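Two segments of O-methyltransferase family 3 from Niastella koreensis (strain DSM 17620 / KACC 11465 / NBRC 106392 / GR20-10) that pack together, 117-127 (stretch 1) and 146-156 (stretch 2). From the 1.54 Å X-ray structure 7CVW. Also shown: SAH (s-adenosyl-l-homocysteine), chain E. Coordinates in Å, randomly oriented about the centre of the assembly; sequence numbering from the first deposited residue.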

# COMPACT_ATOMS: atom_id res chain seq x y z
N LYS A 117 -27.79 8.81 -1.75
CA LYS A 117 -26.73 9.41 -0.91
C LYS A 117 -26.14 8.34 0.01
O LYS A 117 -26.89 7.60 0.71
CB LYS A 117 -27.27 10.59 -0.10
CG LYS A 117 -27.64 11.79 -0.95
CD LYS A 117 -27.95 13.00 -0.16
CE LYS A 117 -28.14 14.20 -1.06
NZ LYS A 117 -28.26 15.46 -0.29
N ALA A 118 -24.82 8.28 0.11
CA ALA A 118 -24.18 7.32 1.01
C ALA A 118 -24.67 7.53 2.45
O ALA A 118 -24.82 6.53 3.14
CB ALA A 118 -22.68 7.43 0.91
N ILE A 119 -24.91 8.77 2.90
CA ILE A 119 -25.29 8.98 4.33
C ILE A 119 -26.71 8.41 4.57
O ILE A 119 -27.02 8.11 5.71
CB ILE A 119 -25.14 10.46 4.73
CG1 ILE A 119 -24.86 10.59 6.23
CG2 ILE A 119 -26.33 11.28 4.30
CD1 ILE A 119 -23.49 10.15 6.62
N ASP A 120 -27.53 8.26 3.53
CA ASP A 120 -28.88 7.65 3.63
C ASP A 120 -28.74 6.12 3.53
O ASP A 120 -29.50 5.40 4.21
CB ASP A 120 -29.80 8.17 2.52
CG ASP A 120 -30.20 9.64 2.63
OD1 ASP A 120 -30.19 10.16 3.75
OD2 ASP A 120 -30.50 10.26 1.58
N ILE A 121 -27.85 5.63 2.68
CA ILE A 121 -27.76 4.16 2.42
C ILE A 121 -26.95 3.44 3.50
O ILE A 121 -27.26 2.28 3.80
CB ILE A 121 -27.26 3.90 0.98
CG1 ILE A 121 -28.27 4.41 -0.04
CG2 ILE A 121 -26.97 2.41 0.78
CD1 ILE A 121 -27.69 4.50 -1.45
N LEU A 122 -25.93 4.05 4.06
CA LEU A 122 -25.10 3.40 5.09
C LEU A 122 -25.98 2.89 6.23
O LEU A 122 -25.83 1.73 6.63
CB LEU A 122 -23.99 4.37 5.54
CG LEU A 122 -22.83 4.46 4.54
CD1 LEU A 122 -21.98 5.70 4.77
CD2 LEU A 122 -21.97 3.20 4.54
N PRO A 123 -26.93 3.69 6.79
CA PRO A 123 -27.78 3.15 7.86
C PRO A 123 -28.72 2.03 7.37
O PRO A 123 -29.04 1.15 8.13
CB PRO A 123 -28.56 4.36 8.41
CG PRO A 123 -28.40 5.45 7.38
CD PRO A 123 -27.10 5.14 6.66
N GLN A 124 -29.06 2.01 6.09
CA GLN A 124 -29.83 0.89 5.50
C GLN A 124 -28.98 -0.38 5.59
O GLN A 124 -29.52 -1.44 5.92
CB GLN A 124 -30.20 1.13 4.04
CG GLN A 124 -30.91 2.44 3.75
CD GLN A 124 -31.15 2.66 2.28
OE1 GLN A 124 -30.62 1.94 1.42
NE2 GLN A 124 -31.93 3.68 1.98
N LEU A 125 -27.69 -0.30 5.24
CA LEU A 125 -26.81 -1.49 5.23
C LEU A 125 -26.67 -2.01 6.66
O LEU A 125 -26.66 -3.25 6.83
CB LEU A 125 -25.45 -1.09 4.64
CG LEU A 125 -25.44 -0.75 3.15
CD1 LEU A 125 -24.10 -0.17 2.71
CD2 LEU A 125 -25.78 -1.95 2.29
N VAL A 126 -26.64 -1.11 7.65
CA VAL A 126 -26.61 -1.51 9.09
C VAL A 126 -27.93 -2.23 9.42
O VAL A 126 -27.86 -3.36 9.96
CB VAL A 126 -26.32 -0.33 10.02
CG1 VAL A 126 -26.50 -0.72 11.49
CG2 VAL A 126 -24.90 0.17 9.79
N GLU A 127 -29.08 -1.65 9.05
CA GLU A 127 -30.41 -2.28 9.32
C GLU A 127 -30.48 -3.65 8.65
O GLU A 127 -31.04 -4.58 9.28
CB GLU A 127 -31.55 -1.37 8.87
CG GLU A 127 -32.90 -2.01 9.16
CD GLU A 127 -34.13 -1.14 9.03
OE1 GLU A 127 -34.00 0.03 8.60
OE2 GLU A 127 -35.23 -1.67 9.34
N THR A 146 -15.47 12.00 7.26
CA THR A 146 -15.39 11.72 8.72
C THR A 146 -16.57 10.84 9.14
O THR A 146 -16.35 9.85 9.82
CB THR A 146 -15.30 13.03 9.51
OG1 THR A 146 -14.11 13.72 9.13
CG2 THR A 146 -15.30 12.79 11.00
N GLU A 147 -17.79 11.20 8.73
CA GLU A 147 -18.99 10.43 9.12
C GLU A 147 -19.06 9.10 8.37
O GLU A 147 -19.48 8.11 8.94
CB GLU A 147 -20.23 11.28 8.88
CG GLU A 147 -20.32 12.41 9.88
CD GLU A 147 -19.23 13.46 9.79
OE1 GLU A 147 -19.05 14.04 8.68
OE2 GLU A 147 -18.55 13.71 10.84
N TYR A 148 -18.64 9.07 7.11
CA TYR A 148 -18.59 7.81 6.35
C TYR A 148 -17.71 6.79 7.09
O TYR A 148 -18.04 5.58 7.13
CB TYR A 148 -18.11 8.07 4.92
CG TYR A 148 -19.01 8.87 4.04
CD1 TYR A 148 -20.38 8.95 4.28
CD2 TYR A 148 -18.51 9.51 2.91
CE1 TYR A 148 -21.22 9.64 3.43
CE2 TYR A 148 -19.33 10.21 2.05
CZ TYR A 148 -20.69 10.26 2.32
OH TYR A 148 -21.53 10.94 1.50
N PHE A 149 -16.60 7.25 7.65
CA PHE A 149 -15.67 6.36 8.36
C PHE A 149 -16.36 5.77 9.60
O PHE A 149 -16.17 4.58 9.89
CB PHE A 149 -14.38 7.08 8.74
CG PHE A 149 -13.26 6.17 9.15
CD1 PHE A 149 -12.43 5.61 8.19
CD2 PHE A 149 -13.04 5.86 10.48
CE1 PHE A 149 -11.35 4.80 8.54
CE2 PHE A 149 -11.98 5.04 10.83
CZ PHE A 149 -11.14 4.51 9.87
N GLN A 150 -17.17 6.56 10.32
CA GLN A 150 -17.87 6.04 11.51
C GLN A 150 -18.86 4.95 11.08
O GLN A 150 -18.94 3.94 11.75
CB GLN A 150 -18.60 7.14 12.26
CG GLN A 150 -17.71 8.32 12.63
CD GLN A 150 -16.41 7.94 13.29
OE1 GLN A 150 -16.36 7.10 14.18
NE2 GLN A 150 -15.34 8.57 12.83
N TRP A 151 -19.59 5.14 9.99
CA TRP A 151 -20.50 4.11 9.45
C TRP A 151 -19.70 2.90 8.99
O TRP A 151 -20.11 1.77 9.25
CB TRP A 151 -21.34 4.71 8.32
CG TRP A 151 -22.46 5.58 8.80
CD1 TRP A 151 -22.56 6.93 8.69
CD2 TRP A 151 -23.63 5.15 9.52
NE1 TRP A 151 -23.72 7.37 9.27
CE2 TRP A 151 -24.40 6.31 9.79
CE3 TRP A 151 -24.11 3.91 9.96
CZ2 TRP A 151 -25.61 6.27 10.47
CZ3 TRP A 151 -25.32 3.87 10.62
CH2 TRP A 151 -26.05 5.04 10.88
N ALA A 152 -18.56 3.11 8.35
CA ALA A 152 -17.70 2.01 7.88
C ALA A 152 -17.32 1.13 9.08
O ALA A 152 -17.38 -0.11 8.96
CB ALA A 152 -16.49 2.55 7.15
N LEU A 153 -17.00 1.72 10.23
CA LEU A 153 -16.63 0.91 11.42
C LEU A 153 -17.82 0.05 11.87
O LEU A 153 -17.61 -1.11 12.27
CB LEU A 153 -16.17 1.85 12.54
CG LEU A 153 -14.83 2.52 12.29
CD1 LEU A 153 -14.51 3.49 13.43
CD2 LEU A 153 -13.72 1.50 12.17
N ARG A 154 -19.03 0.58 11.80
CA ARG A 154 -20.25 -0.18 12.15
C ARG A 154 -20.43 -1.38 11.20
O ARG A 154 -21.12 -2.31 11.57
CB ARG A 154 -21.46 0.76 12.11
CG ARG A 154 -21.57 1.68 13.32
CD ARG A 154 -22.58 1.12 14.30
NE ARG A 154 -23.82 1.88 14.23
CZ ARG A 154 -25.03 1.39 14.45
NH1 ARG A 154 -25.21 0.11 14.72
NH2 ARG A 154 -26.07 2.20 14.38
N LEU A 155 -19.85 -1.34 10.00
CA LEU A 155 -20.02 -2.37 8.96
C LEU A 155 -18.72 -3.19 8.81
O LEU A 155 -18.60 -3.89 7.79
CB LEU A 155 -20.40 -1.66 7.66
CG LEU A 155 -21.79 -1.04 7.68
CD1 LEU A 155 -21.97 -0.09 6.51
CD2 LEU A 155 -22.85 -2.14 7.68
N SER A 156 -17.84 -3.14 9.80
CA SER A 156 -16.49 -3.76 9.74
C SER A 156 -16.45 -4.99 10.65
O SER A 156 -17.33 -5.11 11.52
CB SER A 156 -15.41 -2.78 10.14
OG SER A 156 -15.23 -1.79 9.12
N SAH E . -14.25 5.53 -7.09
CA SAH E . -14.47 6.08 -8.44
CB SAH E . -14.53 7.62 -8.40
CG SAH E . -15.61 8.17 -7.54
SD SAH E . -15.75 9.95 -8.00
C SAH E . -13.30 5.60 -9.31
O SAH E . -13.54 5.13 -10.36
OXT SAH E . -12.22 5.75 -8.84
C5' SAH E . -16.93 10.51 -6.73
C4' SAH E . -18.30 9.95 -6.96
O4' SAH E . -19.04 10.18 -5.75
C3' SAH E . -19.13 10.60 -8.08
O3' SAH E . -19.65 9.65 -9.00
C2' SAH E . -20.26 11.32 -7.34
O2' SAH E . -21.46 11.39 -8.06
C1' SAH E . -20.37 10.44 -6.11
N9 SAH E . -21.03 11.06 -4.98
C8 SAH E . -21.11 12.39 -4.67
N7 SAH E . -21.82 12.62 -3.61
C5 SAH E . -22.25 11.38 -3.19
C6 SAH E . -23.04 10.95 -2.10
N6 SAH E . -23.58 11.77 -1.22
N1 SAH E . -23.27 9.64 -1.98
C2 SAH E . -22.73 8.82 -2.88
N3 SAH E . -21.99 9.10 -3.94
C4 SAH E . -21.76 10.41 -4.03
O HOH W 1 -24.22 11.33 1.57

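Helices 118-127 and 146-154 run side by side, nearly parallel at 12° with axes 9.9 Å apart, and no hydrogen bond joins them directly; the contact is apolar packing. L122 and W151 lie at its centre, their CA atoms 6.4 Å apart. W151, with chi1 m and chi2 110°, lays its indole across the first helix, a knob among I119, L122, P123 and V126. One face receives L122 CB, 4.2 Å from the five-membered ring centroid, and P123 CD, 4.2 Å from that of the six-membered ring and almost on its normal, so both make CH-pi contacts. The proline N has no hydrogen to give the preceding turn, and the helix kinks there. V126 CG2 meets the ring edge, 3.8 Å from W151 CZ3.

L122, in the m,t rotamer, spreads its methyls: CD1 lies 3.7 Å from Y148 CD1 and CD2 3.8 Å from L155 CD1. L155, also m,t, places CD2 3.7 Å from V126 CG2. I119 leaves its CA sideways, but its t,p conformation returns CD1 to 3.9 Å from W151 CD1.

Y148, chi1 m, extends its ring past A118 (CE1 to CB, 3.7 Å). Its OH accepts from a water at 2.7 Å, which in turn accepts from I119 N (3.0 Å) and SAH N6 (2.9 Å), while A118 N donates to SAH N1 (2.9 Å).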